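Local coordinates for Serpin48 (Tenebrio molitor, PDB 3OZQ), which inhibits the protease SPE with high specificity in insect innate immunity, probably by the suicide-substrate mechanism of serpins, at residues 200-205 against 268-273; 217-222 against 233-238. All coordinates share one frame; numbering follows the deposited sequence.

Contact 1: 200-205 against 268-273; sequences DTMYLD and LPKFKI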
# COMPACT_ATOMS: atom_id res chain seq x y z
N ASP A 200 8.67 18.54 -13.92
CA ASP A 200 7.35 19.14 -13.96
C ASP A 200 6.81 19.33 -12.55
O ASP A 200 6.76 18.38 -11.76
CB ASP A 200 6.42 18.24 -14.78
CG ASP A 200 6.92 18.04 -16.20
OD1 ASP A 200 7.25 19.05 -16.84
OD2 ASP A 200 7.01 16.88 -16.66
N THR A 201 6.41 20.56 -12.23
CA THR A 201 5.96 20.90 -10.90
C THR A 201 4.65 21.68 -10.99
O THR A 201 4.48 22.54 -11.85
CB THR A 201 7.06 21.70 -10.16
OG1 THR A 201 8.23 20.88 -10.01
CG2 THR A 201 6.58 22.14 -8.78
N MET A 202 3.71 21.34 -10.11
CA MET A 202 2.38 21.92 -10.09
C MET A 202 2.27 22.93 -8.95
O MET A 202 2.92 22.76 -7.92
CB MET A 202 1.32 20.83 -9.90
CG MET A 202 1.53 19.56 -10.69
SD MET A 202 0.20 18.37 -10.38
CE MET A 202 0.47 18.02 -8.65
N TYR A 203 1.43 23.94 -9.13
CA TYR A 203 1.36 25.04 -8.16
C TYR A 203 -0.06 25.39 -7.75
O TYR A 203 -0.94 25.57 -8.59
CB TYR A 203 2.09 26.29 -8.71
CG TYR A 203 3.58 26.08 -8.85
CD1 TYR A 203 4.45 26.48 -7.84
CD2 TYR A 203 4.12 25.47 -9.98
CE1 TYR A 203 5.81 26.29 -7.95
CE2 TYR A 203 5.47 25.27 -10.09
CZ TYR A 203 6.31 25.67 -9.07
OH TYR A 203 7.66 25.45 -9.18
N LEU A 204 -0.28 25.48 -6.44
CA LEU A 204 -1.58 25.89 -5.90
C LEU A 204 -1.36 26.89 -4.78
O LEU A 204 -0.70 26.58 -3.79
CB LEU A 204 -2.34 24.68 -5.36
CG LEU A 204 -3.78 24.44 -5.82
CD1 LEU A 204 -4.40 23.26 -5.05
CD2 LEU A 204 -4.62 25.69 -5.66
N ASP A 205 -1.94 28.08 -4.93
CA ASP A 205 -1.71 29.18 -3.99
C ASP A 205 -2.90 29.53 -3.11
O ASP A 205 -4.05 29.27 -3.45
CB ASP A 205 -1.28 30.44 -4.73
CG ASP A 205 -0.02 30.25 -5.55
OD1 ASP A 205 0.86 29.47 -5.11
OD2 ASP A 205 0.08 30.88 -6.62
N LEU A 268 4.14 21.08 -5.75
CA LEU A 268 4.23 19.62 -5.73
C LEU A 268 4.55 19.13 -7.11
O LEU A 268 3.78 19.35 -8.03
CB LEU A 268 2.89 19.02 -5.30
CG LEU A 268 2.86 17.49 -5.18
CD1 LEU A 268 3.63 17.08 -3.93
CD2 LEU A 268 1.42 17.01 -5.12
N PRO A 269 5.69 18.44 -7.25
CA PRO A 269 6.05 17.81 -8.52
C PRO A 269 5.01 16.77 -8.90
O PRO A 269 4.40 16.13 -8.03
CB PRO A 269 7.36 17.08 -8.20
CG PRO A 269 7.86 17.69 -6.93
CD PRO A 269 6.64 18.13 -6.18
N LYS A 270 4.80 16.56 -10.20
CA LYS A 270 4.06 15.37 -10.57
C LYS A 270 4.98 14.16 -10.44
O LYS A 270 6.20 14.27 -10.59
CB LYS A 270 3.43 15.49 -11.95
CG LYS A 270 4.38 15.81 -13.08
CD LYS A 270 3.60 16.03 -14.36
CE LYS A 270 2.44 16.97 -14.12
NZ LYS A 270 1.41 16.82 -15.18
N PHE A 271 4.42 13.01 -10.10
CA PHE A 271 5.25 11.83 -9.95
C PHE A 271 4.48 10.55 -10.21
O PHE A 271 3.28 10.46 -9.99
CB PHE A 271 5.97 11.79 -8.59
CG PHE A 271 5.04 11.76 -7.38
CD1 PHE A 271 4.59 12.93 -6.79
CD2 PHE A 271 4.66 10.55 -6.82
CE1 PHE A 271 3.76 12.90 -5.67
CE2 PHE A 271 3.83 10.51 -5.70
CZ PHE A 271 3.38 11.69 -5.13
N LYS A 272 5.20 9.57 -10.73
CA LYS A 272 4.65 8.25 -10.96
C LYS A 272 5.62 7.27 -10.34
O LYS A 272 6.84 7.42 -10.50
CB LYS A 272 4.49 7.99 -12.46
CG LYS A 272 3.64 6.78 -12.76
CD LYS A 272 3.29 6.69 -14.24
CE LYS A 272 2.84 5.29 -14.62
NZ LYS A 272 2.68 5.13 -16.10
N ILE A 273 5.09 6.30 -9.61
CA ILE A 273 5.91 5.24 -9.03
C ILE A 273 5.27 3.88 -9.24
O ILE A 273 4.07 3.71 -9.04
CB ILE A 273 6.11 5.42 -7.51
CG1 ILE A 273 6.59 6.85 -7.18
CG2 ILE A 273 7.05 4.32 -6.98
CD1 ILE A 273 6.59 7.18 -5.67
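The flat carbonyl group of Leu-268 has Met-202 N and Thr-201 over one face and the Met-202 methyl over the other. Met-202 N, 46° out of the carbonyl plane, still makes a good hydrogen bond to Leu-268 O at 2.9 Å, and Thr-201 CG2 stands 4.0 Å from Leu-268 C. Met-202 CB and CG run past the edge close to the plane, CB at 3.4 Å from Leu-268 O, and the methyl CE is 3.6 Å from that oxygen. This is an antiparallel pairing in sheet C of the serpin fold, strand 196-205 against the first part of strand 260-278. Leu-268 N returns a bond to Met-202 O, making Met-202 and Leu-268 a hydrogen-bonded pair, while Thr-201 and Pro-269 form the adjoining non-hydrogen-bonded pair. There the position of Pro-269 owes strand 196-205 no N-H; the next N-H, that of Lys-270, reaches Asp-200 O at 3.1 Å. The Pro-269 ring shares its face of the sheet with Thr-201 and packs on Phe-189 and Leu-375. After Lys-270 the chain leaves sheet C, and 271-273 pairs with strand 310-321 in sheet A.

At the partly exposed end of the pairing, Asp-200 and Lys-270 meet through their aliphatic parts, Asp-200 CB lying 3.6 Å from Lys-270 CG. Their charges do not pair: Lys-270 NZ makes a salt bridge to Glu-323, and Asp-200 OD1 has a long, weak ion pair with Lys-186. On the face opposite Thr-201 and Pro-269, Met-202 and Leu-268 lie side by side. The Met-202 chain runs straight at chi2 and turns at chi3 (-65°), which places CE 3.8 Å from Leu-268 CD2.

Contact 2: 217-222 against 233-238; sequences LDAKLL and TIVLSN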
# COMPACT_ATOMS: atom_id res chain seq x y z
N LEU A 217 10.75 16.38 14.68
CA LEU A 217 11.17 15.82 13.40
C LEU A 217 11.91 16.79 12.51
O LEU A 217 12.52 16.37 11.52
CB LEU A 217 9.96 15.26 12.64
CG LEU A 217 9.52 13.91 13.20
CD1 LEU A 217 8.18 13.47 12.62
CD2 LEU A 217 10.62 12.87 12.96
N ASP A 218 11.87 18.07 12.86
CA ASP A 218 12.38 19.13 12.00
C ASP A 218 11.85 18.94 10.58
O ASP A 218 12.60 18.86 9.62
CB ASP A 218 13.91 19.20 12.00
CG ASP A 218 14.44 20.49 11.36
OD1 ASP A 218 13.67 21.47 11.26
OD2 ASP A 218 15.62 20.52 10.94
N ALA A 219 10.53 18.87 10.48
CA ALA A 219 9.89 18.70 9.19
C ALA A 219 8.54 19.41 9.20
O ALA A 219 8.06 19.84 10.24
CB ALA A 219 9.71 17.21 8.89
N LYS A 220 7.95 19.53 8.03
CA LYS A 220 6.61 20.07 7.89
C LYS A 220 5.75 18.98 7.29
O LYS A 220 6.25 18.15 6.53
CB LYS A 220 6.61 21.27 6.95
CG LYS A 220 7.30 22.52 7.47
CD LYS A 220 7.08 23.66 6.47
CE LYS A 220 7.82 24.95 6.86
NZ LYS A 220 8.10 25.80 5.66
N LEU A 221 4.46 18.99 7.61
CA LEU A 221 3.52 18.01 7.09
C LEU A 221 2.35 18.75 6.50
O LEU A 221 1.85 19.71 7.08
CB LEU A 221 3.00 17.09 8.20
CG LEU A 221 4.01 16.26 8.98
CD1 LEU A 221 4.48 17.02 10.20
CD2 LEU A 221 3.38 14.94 9.38
N LEU A 222 1.91 18.29 5.34
CA LEU A 222 0.80 18.91 4.65
C LEU A 222 -0.15 17.82 4.20
O LEU A 222 0.26 16.85 3.59
CB LEU A 222 1.29 19.65 3.41
CG LEU A 222 0.18 20.14 2.49
CD1 LEU A 222 -0.57 21.28 3.13
CD2 LEU A 222 0.74 20.57 1.15
N THR A 233 -0.88 12.80 2.27
CA THR A 233 -0.07 13.54 3.23
C THR A 233 1.41 13.50 2.84
O THR A 233 1.98 12.41 2.67
CB THR A 233 -0.21 12.96 4.67
OG1 THR A 233 -1.55 13.16 5.15
CG2 THR A 233 0.78 13.62 5.62
N ILE A 234 2.03 14.68 2.69
CA ILE A 234 3.46 14.78 2.42
C ILE A 234 4.18 15.10 3.72
O ILE A 234 3.74 15.96 4.48
CB ILE A 234 3.77 15.95 1.43
CG1 ILE A 234 2.85 15.89 0.21
CG2 ILE A 234 5.24 15.97 1.04
CD1 ILE A 234 2.93 14.59 -0.52
N VAL A 235 5.26 14.39 3.99
CA VAL A 235 6.13 14.70 5.12
C VAL A 235 7.44 15.22 4.56
O VAL A 235 8.22 14.47 3.96
CB VAL A 235 6.38 13.48 6.02
CG1 VAL A 235 7.24 13.88 7.21
CG2 VAL A 235 5.06 12.87 6.50
N LEU A 236 7.67 16.51 4.77
CA LEU A 236 8.76 17.24 4.14
C LEU A 236 9.79 17.71 5.16
O LEU A 236 9.48 18.55 6.00
CB LEU A 236 8.18 18.45 3.42
CG LEU A 236 9.15 19.31 2.62
CD1 LEU A 236 9.79 18.47 1.50
CD2 LEU A 236 8.43 20.53 2.06
N SER A 237 11.00 17.16 5.12
CA SER A 237 12.03 17.60 6.05
C SER A 237 12.41 19.05 5.77
O SER A 237 12.42 19.51 4.62
CB SER A 237 13.25 16.69 6.00
OG SER A 237 13.89 16.74 4.74
N ASN A 238 12.72 19.78 6.84
CA ASN A 238 13.10 21.19 6.72
C ASN A 238 14.42 21.36 5.97
O ASN A 238 14.63 22.35 5.28
CB ASN A 238 13.15 21.88 8.09
CG ASN A 238 11.77 22.26 8.59
OD1 ASN A 238 10.89 22.63 7.80
ND2 ASN A 238 11.56 22.16 9.91
O HOH W 1 9.01 22.93 10.72
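Asp-218 and Asn-238 meet side chain to side chain where strands 219-225 and 231-237, an antiparallel hairpin of serpin sheet B, come to the end away from the turn. Asn-238 ND2 donates to Asp-218 OD1 at 2.6 Å, a short and nearly straight bond (169°). The acceptor lies in the amide plane, but the carboxylate is met from above its own plane, the two planes being 60° apart. The backbones of the same two residues add a second bond, Asn-238 N to Asp-218 O. Next along the hairpin, Lys-220 and Leu-236 exchange backbone bonds, Lys-220 N to Leu-236 O being 2.7 Å; Leu-222 and Ile-234 form the second hydrogen-bonded pair. Between them, Leu-221 CA brings its hydrogen to Ile-234 O at 3.3 Å. Ala-219 CB sits tight against the backbone, 3.2 Å from Leu-236 O.

The side chains divide between two faces. Leu-221 and Val-235 lie side by side, with Leu-221 CD2 3.9 Å from Val-235 CG2; on this face Ala-219, Val-235 and Ser-237 reach Leu-246 of helix 243-248. On the other, Lys-220, Leu-222, Ile-234 and Leu-236 pack on Phe-350 of strand 348-351. The extended Lys-220 chain crosses Asn-238 at about a right angle, its CG 3.6 Å from Asn-238 OD1, and NZ bonds Gln-349 O.

The polar end coincides with a G1 beta bulge, in which Asp-218 and Ala-219 both face Cys-214; this probably helps to place Asp-218. Its backbone is left-handed, and with CG anti to the backbone N (chi1 -167°) OD1 reaches Asn-238 ND2. A water accepts from Asn-238 ND2 at 2.8 Å and donates over a longer 3.3 Å to Ala-219 O.

In the fold
Contact 2 is nested along the chain inside the loop closed by contact 1; contact 2 belongs to sheet B, contact 1 to sheet C, from which its second strand passes on into sheet A. Both are mostly buried. Contact 1 is a short antiparallel pairing with two bridges, ended by the departing chain, whereas contact 2 is a longer hairpin ladder with four. Their polar margins differ, partly exposed at contact 1 and exposed at contact 2: at the first, charged side chains pair elsewhere, but at the second carboxylate and amide bond directly across the strands. The centres lie about 16 Å apart, yet the apolar sides meet, Leu-268 CD1 packing 4.3 Å from Ile-234 CD1.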